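Local coordinates for alcohol dehydrogenase, zinc-containing (Thermotoga maritima, PDB 3IP1), which catalyses the NAD(+)-dependent oxidation of scyllo-inosose to 3-dehydro-scyllo-inosose, probably as a step in myo-inositol breakdown, at residues P16-G21 against S34-Y39; M74-E79 against R382-K387. One frame throughout, in Å; residues are numbered along the deposited sequence.

Contact 1 closes first along the chain: it folds the loop after strand 3-12 back onto the residues leading into strand 37-38, thirteen positions on. Contact 2 opens after it and spans far more sequence, bringing the end of helix 69-75 to the loop between helix 376-382 and strand 392-395. Their centres are about 19 Å apart and their nearest atoms about 5 Å, without touching. Strand 3-12 lies close to both, pairing with strand 37-38 in contact 1 and taking Ala75 of contact 2 against Leu8. Contact 1 is thus a local closure on the outer part of the N-terminal sheet, whereas contact 2 joins sequence-distant parts beside His73, a charge-relay residue by similarity.

Contact 1 (P16-G21 against S34-Y39)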
ATOM      1  N   PRO A  16      41.690 -19.734  -3.590  1.00 34.13           N
ATOM      2  CA  PRO A  16      41.540 -21.062  -4.224  1.00 34.25           C
ATOM      3  C   PRO A  16      40.089 -21.432  -4.511  1.00 34.28           C
ATOM      4  O   PRO A  16      39.801 -22.001  -5.561  1.00 34.64           O
ATOM      5  CB  PRO A  16      42.125 -22.022  -3.183  1.00 33.87           C
ATOM      6  CG  PRO A  16      43.033 -21.188  -2.367  1.00 34.83           C
ATOM      7  CD  PRO A  16      42.425 -19.817  -2.316  1.00 33.80           C
ATOM      8  N   GLU A  17      39.179 -21.100  -3.599  1.00 34.97           N
ATOM      9  CA  GLU A  17      37.740 -21.377  -3.802  1.00 35.46           C
ATOM     10  C   GLU A  17      37.099 -20.637  -4.986  1.00 35.80           C
ATOM     11  O   GLU A  17      36.054 -21.068  -5.497  1.00 36.50           O
ATOM     12  CB  GLU A  17      36.930 -21.098  -2.515  1.00 35.60           C
ATOM     13  CG  GLU A  17      36.987 -19.638  -2.010  1.00 37.03           C
ATOM     14  CD  GLU A  17      38.030 -19.410  -0.911  1.00 40.59           C
ATOM     15  OE1 GLU A  17      39.032 -20.174  -0.834  1.00 40.11           O
ATOM     16  OE2 GLU A  17      37.839 -18.456  -0.115  1.00 41.20           O
ATOM     17  N   PHE A  18      37.701 -19.535  -5.433  1.00 35.34           N
ATOM     18  CA  PHE A  18      37.032 -18.677  -6.404  1.00 35.16           C
ATOM     19  C   PHE A  18      36.883 -19.355  -7.752  1.00 35.60           C
ATOM     20  O   PHE A  18      37.829 -19.930  -8.274  1.00 34.91           O
ATOM     21  CB  PHE A  18      37.774 -17.347  -6.574  1.00 35.02           C
ATOM     22  CG  PHE A  18      37.225 -16.473  -7.680  1.00 34.71           C
ATOM     23  CD1 PHE A  18      36.139 -15.620  -7.445  1.00 32.69           C
ATOM     24  CD2 PHE A  18      37.800 -16.493  -8.951  1.00 34.77           C
ATOM     25  CE1 PHE A  18      35.638 -14.810  -8.443  1.00 30.48           C
ATOM     26  CE2 PHE A  18      37.298 -15.674  -9.972  1.00 35.16           C
ATOM     27  CZ  PHE A  18      36.203 -14.836  -9.709  1.00 33.25           C
ATOM     28  N   LYS A  19      35.682 -19.273  -8.311  1.00 36.25           N
ATOM     29  CA  LYS A  19      35.483 -19.554  -9.731  1.00 37.35           C
ATOM     30  C   LYS A  19      34.936 -18.293 -10.402  1.00 37.37           C
ATOM     31  O   LYS A  19      34.094 -17.593  -9.819  1.00 37.14           O
ATOM     32  CB  LYS A  19      34.518 -20.727  -9.942  1.00 37.87           C
ATOM     33  CG  LYS A  19      35.079 -22.098  -9.548  1.00 41.01           C
ATOM     34  CD  LYS A  19      34.708 -22.457  -8.116  1.00 44.40           C
ATOM     35  CE  LYS A  19      35.137 -23.881  -7.758  1.00 45.05           C
ATOM     36  NZ  LYS A  19      35.306 -24.011  -6.277  1.00 46.13           N
ATOM     37  N   LEU A  20      35.433 -18.007 -11.606  1.00 37.44           N
ATOM     38  CA  LEU A  20      35.015 -16.841 -12.398  1.00 38.51           C
ATOM     39  C   LEU A  20      33.501 -16.813 -12.528  1.00 38.76           C
ATOM     40  O   LEU A  20      32.904 -17.746 -13.068  1.00 38.46           O
ATOM     41  CB  LEU A  20      35.663 -16.863 -13.793  1.00 38.12           C
ATOM     42  CG  LEU A  20      35.654 -15.609 -14.677  1.00 39.46           C
ATOM     43  CD1 LEU A  20      36.567 -14.506 -14.110  1.00 38.36           C
ATOM     44  CD2 LEU A  20      36.057 -15.937 -16.122  1.00 38.26           C
ATOM     45  N   GLY A  21      32.893 -15.739 -12.025  1.00 39.23           N
ATOM     46  CA  GLY A  21      31.441 -15.552 -12.095  1.00 39.32           C
ATOM     47  C   GLY A  21      30.935 -15.408 -13.523  1.00 39.50           C
ATOM     48  O   GLY A  21      31.709 -15.100 -14.428  1.00 39.09           O
ATOM     49  N   SER A  34      36.538  -9.411  -2.615  1.00 29.14           N
ATOM     50  CA  SER A  34      37.428  -9.898  -1.586  1.00 29.80           C
ATOM     51  C   SER A  34      37.952 -11.308  -1.872  1.00 30.08           C
ATOM     52  O   SER A  34      38.878 -11.769  -1.218  1.00 31.00           O
ATOM     53  CB  SER A  34      36.735  -9.840  -0.231  1.00 29.38           C
ATOM     54  OG  SER A  34      35.585 -10.651  -0.259  1.00 30.17           O
ATOM     55  N   LYS A  35      37.362 -11.985  -2.845  1.00 30.30           N
ATOM     56  CA  LYS A  35      37.819 -13.309  -3.260  1.00 30.51           C
ATOM     57  C   LYS A  35      38.864 -13.230  -4.371  1.00 30.27           C
ATOM     58  O   LYS A  35      39.402 -14.259  -4.777  1.00 29.37           O
ATOM     59  CB  LYS A  35      36.640 -14.154  -3.772  1.00 30.59           C
ATOM     60  CG  LYS A  35      35.529 -14.369  -2.750  1.00 31.88           C
ATOM     61  CD  LYS A  35      36.041 -15.152  -1.545  1.00 35.34           C
ATOM     62  CE  LYS A  35      34.895 -15.823  -0.806  1.00 36.63           C
ATOM     63  NZ  LYS A  35      35.398 -16.490   0.420  1.00 39.52           N
ATOM     64  N   VAL A  36      39.129 -12.019  -4.871  1.00 29.47           N
ATOM     65  CA  VAL A  36      39.901 -11.860  -6.101  1.00 29.41           C
ATOM     66  C   VAL A  36      41.056 -10.860  -6.005  1.00 29.66           C
ATOM     67  O   VAL A  36      42.203 -11.190  -6.307  1.00 30.14           O
ATOM     68  CB  VAL A  36      38.967 -11.452  -7.252  1.00 29.61           C
ATOM     69  CG1 VAL A  36      39.772 -11.060  -8.507  1.00 30.18           C
ATOM     70  CG2 VAL A  36      38.010 -12.594  -7.575  1.00 28.55           C
ATOM     71  N   TRP A  37      40.741  -9.636  -5.594  1.00 28.94           N
ATOM     72  CA  TRP A  37      41.707  -8.553  -5.591  1.00 28.21           C
ATOM     73  C   TRP A  37      42.606  -8.572  -4.363  1.00 27.97           C
ATOM     74  O   TRP A  37      42.145  -8.679  -3.220  1.00 27.47           O
ATOM     75  CB  TRP A  37      41.006  -7.193  -5.737  1.00 27.75           C
ATOM     76  CG  TRP A  37      40.169  -7.052  -6.978  1.00 27.05           C
ATOM     77  CD1 TRP A  37      38.807  -7.004  -7.032  1.00 26.59           C
ATOM     78  CD2 TRP A  37      40.628  -6.948  -8.346  1.00 27.21           C
ATOM     79  NE1 TRP A  37      38.389  -6.864  -8.330  1.00 26.55           N
ATOM     80  CE2 TRP A  37      39.480  -6.828  -9.158  1.00 26.41           C
ATOM     81  CE3 TRP A  37      41.895  -6.942  -8.959  1.00 27.87           C
ATOM     82  CZ2 TRP A  37      39.552  -6.700 -10.561  1.00 26.45           C
ATOM     83  CZ3 TRP A  37      41.970  -6.806 -10.348  1.00 27.53           C
ATOM     84  CH2 TRP A  37      40.801  -6.680 -11.132  1.00 26.53           C
ATOM     85  N   ARG A  38      43.901  -8.440  -4.617  1.00 27.95           N
ATOM     86  CA  ARG A  38      44.924  -8.556  -3.577  1.00 28.37           C
ATOM     87  C   ARG A  38      45.927  -7.390  -3.658  1.00 27.72           C
ATOM     88  O   ARG A  38      46.209  -6.892  -4.750  1.00 28.22           O
ATOM     89  CB  ARG A  38      45.645  -9.879  -3.793  1.00 28.04           C
ATOM     90  CG  ARG A  38      46.260 -10.473  -2.568  1.00 30.38           C
ATOM     91  CD  ARG A  38      46.713 -11.877  -2.887  1.00 30.87           C
ATOM     92  NE  ARG A  38      47.197 -12.557  -1.707  1.00 30.68           N
ATOM     93  CZ  ARG A  38      47.853 -13.711  -1.738  1.00 31.34           C
ATOM     94  NH1 ARG A  38      48.116 -14.300  -2.902  1.00 29.45           N
ATOM     95  NH2 ARG A  38      48.250 -14.263  -0.605  1.00 30.35           N
ATOM     96  N   TYR A  39      46.464  -6.987  -2.508  1.00 27.93           N
ATOM     97  CA  TYR A  39      47.486  -5.925  -2.388  1.00 28.29           C
ATOM     98  C   TYR A  39      47.051  -4.599  -3.014  1.00 29.00           C
ATOM     99  O   TYR A  39      47.743  -4.060  -3.860  1.00 28.19           O
ATOM    100  CB  TYR A  39      48.844  -6.368  -2.970  1.00 28.39           C
ATOM    101  CG  TYR A  39      49.238  -7.795  -2.587  1.00 28.62           C
ATOM    102  CD1 TYR A  39      49.519  -8.136  -1.262  1.00 29.17           C
ATOM    103  CD2 TYR A  39      49.312  -8.796  -3.554  1.00 28.56           C
ATOM    104  CE1 TYR A  39      49.866  -9.450  -0.909  1.00 29.26           C
ATOM    105  CE2 TYR A  39      49.674 -10.100  -3.215  1.00 29.97           C
ATOM    106  CZ  TYR A  39      49.938 -10.413  -1.890  1.00 28.18           C
ATOM    107  OH  TYR A  39      50.281 -11.690  -1.570  1.00 28.70           O
TER
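The backbones come nearest at Phe18 and Lys35, whose CA atoms are 6.3 Å apart, with residues 16-21 in an irregular loop and residues 34-39 running into strand 37-38. Phe18 does most of the apolar work. Its CG is anti to the backbone N (chi1 173°), which turns the ring toward Val36, and the methyl CG2 of Val36 sits over one face. That methyl is 3.5 Å from the centroid of the Phe18 ring and 17° off its normal, a CH-pi contact, and it leans to the rim where Phe18 CE1 lies 3.4 Å from Val36 CG2. Lys35 CB approaches the same ring obliquely, 4.0 Å from Phe18 CD1. Farther out, Lys35 bends at chi2 and crosses Glu17 at about a right angle. Lys35 NZ gives a salt-bridge hydrogen bond of 3.2 Å to Glu17 OE2, meeting the anti lone pair, away from the other oxygen. On the loop itself, Lys19 NZ bonds to Glu17 O at 3.1 Å. Behind this loop contact runs strand 3-12: Val36 packs on its Trp12, Trp37 meets the same indole edge-to-face, and strand 37-38 pairs antiparallel with it.

Contact 2 (M74-E79 against R382-K387); sequences MAQTDE and RLQTDK
Gln76 and Gln384 mark the nearest backbone approach, CA to CA 7.1 Å, where the chain leaving helix 69-75 passes the loop that follows helix 376-382. In this zinc-containing alcohol dehydrogenase the first segment lies in the GroES-like domain. The two glutamines carry the contact as an amide-on-amide stack, their planes 9° apart and their side chains sliding past each other in opposite directions. Gln76 has CG anti to its own N (chi1 -177°) and stays extended, laying its amide along the aliphatic part of the partner: Gln76 OE1 is 3.6 Å from Gln384 CG. In return the amide of Gln384 lies against the inner chain of Gln76, with Gln384 NE2 3.6 Å from Gln76 CB. With an alanine in place of Gln76, the amide of Gln384 would probably lose its flat partner and be freer to turn. Gln384 also rests on Val72 of helix 69-75, and Gln76 lies about 4 Å, side chain to side chain, from His73, a charge-relay residue by similarity. A water joins the segments as well, accepting from Thr77 N at 3.0 Å and donating a weak bond of 3.4 Å to Gln384 OE1.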
HETATM    1  N   MSE A  74      37.816  -1.221   0.295  1.00 27.74           N
HETATM    2  CA  MSE A  74      38.498  -1.582  -0.945  1.00 27.71           C
HETATM    3  C   MSE A  74      40.024  -1.509  -0.840  1.00 28.50           C
HETATM    4  O   MSE A  74      40.715  -2.276  -1.505  1.00 28.15           O
HETATM    5  CB  MSE A  74      37.974  -0.773  -2.137  1.00 27.64           C
HETATM    6  CG  MSE A  74      36.701  -1.347  -2.780  1.00 25.75           C
HETATM    7 SE   MSE A  74      36.138  -0.290  -4.334  1.00 30.08          SE
HETATM    8  CE  MSE A  74      35.439   1.262  -3.372  1.00 26.27           C
ATOM      9  N   ALA A  75      40.546  -0.604   0.007  1.00 28.43           N
ATOM     10  CA  ALA A  75      41.988  -0.403   0.133  1.00 28.60           C
ATOM     11  C   ALA A  75      42.574  -1.060   1.388  1.00 29.44           C
ATOM     12  O   ALA A  75      43.770  -0.930   1.653  1.00 29.66           O
ATOM     13  CB  ALA A  75      42.298   1.065   0.137  1.00 27.64           C
ATOM     14  N   GLN A  76      41.721  -1.708   2.183  1.00 29.74           N
ATOM     15  CA  GLN A  76      42.144  -2.391   3.393  1.00 29.99           C
ATOM     16  C   GLN A  76      42.168  -3.875   3.078  1.00 30.32           C
ATOM     17  O   GLN A  76      41.339  -4.354   2.312  1.00 29.89           O
ATOM     18  CB  GLN A  76      41.153  -2.133   4.514  1.00 29.56           C
ATOM     19  CG  GLN A  76      41.531  -2.747   5.856  1.00 30.41           C
ATOM     20  CD  GLN A  76      40.710  -2.161   6.998  1.00 32.54           C
ATOM     21  OE1 GLN A  76      39.778  -1.398   6.771  1.00 34.71           O
ATOM     22  NE2 GLN A  76      41.074  -2.489   8.225  1.00 32.59           N
ATOM     23  N   THR A  77      43.090  -4.610   3.694  1.00 31.18           N
ATOM     24  CA  THR A  77      43.202  -6.051   3.420  1.00 32.31           C
ATOM     25  C   THR A  77      43.100  -6.929   4.658  1.00 32.44           C
ATOM     26  O   THR A  77      43.344  -6.473   5.767  1.00 32.30           O
ATOM     27  CB  THR A  77      44.537  -6.402   2.752  1.00 32.44           C
ATOM     28  OG1 THR A  77      45.572  -6.300   3.729  1.00 33.70           O
ATOM     29  CG2 THR A  77      44.836  -5.466   1.580  1.00 33.01           C
ATOM     30  N   ASP A  78      42.760  -8.198   4.451  1.00 32.93           N
ATOM     31  CA  ASP A  78      42.911  -9.193   5.509  1.00 33.28           C
ATOM     32  C   ASP A  78      44.378  -9.599   5.619  1.00 33.89           C
ATOM     33  O   ASP A  78      45.240  -9.047   4.913  1.00 34.42           O
ATOM     34  CB  ASP A  78      42.015 -10.403   5.261  1.00 33.08           C
ATOM     35  CG  ASP A  78      42.333 -11.114   3.955  1.00 33.83           C
ATOM     36  OD1 ASP A  78      43.462 -10.934   3.422  1.00 31.49           O
ATOM     37  OD2 ASP A  78      41.449 -11.851   3.464  1.00 33.11           O
ATOM     38  N   GLU A  79      44.666 -10.559   6.488  1.00 34.31           N
ATOM     39  CA  GLU A  79      46.041 -11.022   6.712  1.00 34.93           C
ATOM     40  C   GLU A  79      46.759 -11.546   5.463  1.00 34.52           C
ATOM     41  O   GLU A  79      47.984 -11.517   5.399  1.00 34.77           O
ATOM     42  CB  GLU A  79      46.061 -12.088   7.806  1.00 35.73           C
ATOM     43  CG  GLU A  79      45.662 -11.548   9.171  1.00 38.88           C
ATOM     44  CD  GLU A  79      46.132 -12.427  10.327  1.00 45.38           C
ATOM     45  OE1 GLU A  79      46.352 -13.664  10.140  1.00 47.79           O
ATOM     46  OE2 GLU A  79      46.277 -11.864  11.440  1.00 46.95           O
ATOM     47  N   ARG A 382      44.126   6.072   7.014  1.00 32.61           N
ATOM     48  CA  ARG A 382      43.918   6.484   8.399  1.00 33.59           C
ATOM     49  C   ARG A 382      42.571   5.995   8.931  1.00 33.46           C
ATOM     50  O   ARG A 382      42.463   5.579  10.086  1.00 32.96           O
ATOM     51  CB  ARG A 382      44.004   7.995   8.455  1.00 34.14           C
ATOM     52  CG  ARG A 382      44.314   8.592   9.798  1.00 38.97           C
ATOM     53  CD  ARG A 382      45.145   9.821   9.519  1.00 45.79           C
ATOM     54  NE  ARG A 382      44.772  10.968  10.346  1.00 50.59           N
ATOM     55  CZ  ARG A 382      45.243  12.202  10.160  1.00 51.89           C
ATOM     56  NH1 ARG A 382      44.856  13.187  10.967  1.00 51.38           N
ATOM     57  NH2 ARG A 382      46.108  12.452   9.171  1.00 52.21           N
ATOM     58  N   LEU A 383      41.554   6.003   8.067  1.00 33.58           N
ATOM     59  CA  LEU A 383      40.197   5.594   8.459  1.00 33.81           C
ATOM     60  C   LEU A 383      40.089   4.119   8.830  1.00 34.13           C
ATOM     61  O   LEU A 383      39.095   3.707   9.410  1.00 34.17           O
ATOM     62  CB  LEU A 383      39.176   5.939   7.365  1.00 33.44           C
ATOM     63  CG  LEU A 383      38.691   7.388   7.299  1.00 33.06           C
ATOM     64  CD1 LEU A 383      37.927   7.633   6.002  1.00 32.48           C
ATOM     65  CD2 LEU A 383      37.829   7.742   8.508  1.00 31.35           C
ATOM     66  N   GLN A 384      41.099   3.320   8.491  1.00 34.80           N
ATOM     67  CA  GLN A 384      41.139   1.932   8.960  1.00 35.24           C
ATOM     68  C   GLN A 384      41.142   1.875  10.490  1.00 35.69           C
ATOM     69  O   GLN A 384      40.610   0.944  11.070  1.00 35.64           O
ATOM     70  CB  GLN A 384      42.345   1.166   8.390  1.00 34.88           C
ATOM     71  CG  GLN A 384      42.368   1.041   6.863  1.00 34.81           C
ATOM     72  CD  GLN A 384      43.626   0.349   6.323  1.00 35.76           C
ATOM     73  OE1 GLN A 384      44.446  -0.160   7.077  1.00 36.15           O
ATOM     74  NE2 GLN A 384      43.771   0.336   5.011  1.00 34.53           N
ATOM     75  N   THR A 385      41.711   2.877  11.148  1.00 36.24           N
ATOM     76  CA  THR A 385      41.917   2.788  12.603  1.00 36.77           C
ATOM     77  C   THR A 385      41.360   3.964  13.396  1.00 37.28           C
ATOM     78  O   THR A 385      41.058   3.818  14.579  1.00 37.96           O
ATOM     79  CB  THR A 385      43.424   2.608  12.964  1.00 36.55           C
ATOM     80  OG1 THR A 385      44.210   3.590  12.269  1.00 36.34           O
ATOM     81  CG2 THR A 385      43.919   1.192  12.596  1.00 36.31           C
ATOM     82  N   ASP A 386      41.242   5.121  12.757  1.00 37.95           N
ATOM     83  CA  ASP A 386      40.785   6.332  13.436  1.00 38.83           C
ATOM     84  C   ASP A 386      39.255   6.449  13.424  1.00 39.36           C
ATOM     85  O   ASP A 386      38.662   6.940  12.459  1.00 39.98           O
ATOM     86  CB  ASP A 386      41.458   7.579  12.839  1.00 38.16           C
ATOM     87  CG  ASP A 386      41.138   8.851  13.618  1.00 38.59           C
ATOM     88  OD1 ASP A 386      40.329   8.800  14.569  1.00 37.70           O
ATOM     89  OD2 ASP A 386      41.691   9.913  13.276  1.00 37.85           O
ATOM     90  N   LYS A 387      38.641   5.997  14.512  1.00 39.94           N
ATOM     91  CA  LYS A 387      37.189   5.995  14.676  1.00 40.78           C
ATOM     92  C   LYS A 387      36.598   7.347  15.050  1.00 40.31           C
ATOM     93  O   LYS A 387      35.380   7.476  15.111  1.00 40.98           O
ATOM     94  CB  LYS A 387      36.772   5.007  15.760  1.00 41.10           C
ATOM     95  CG  LYS A 387      37.138   3.561  15.518  1.00 43.77           C
ATOM     96  CD  LYS A 387      37.333   2.904  16.881  1.00 47.85           C
ATOM     97  CE  LYS A 387      38.617   3.421  17.548  1.00 49.62           C
ATOM     98  NZ  LYS A 387      38.465   3.612  19.022  1.00 51.48           N
TER
HETATM   99  O   HOH W   1      45.042  -3.086   5.403  1.00 41.54           O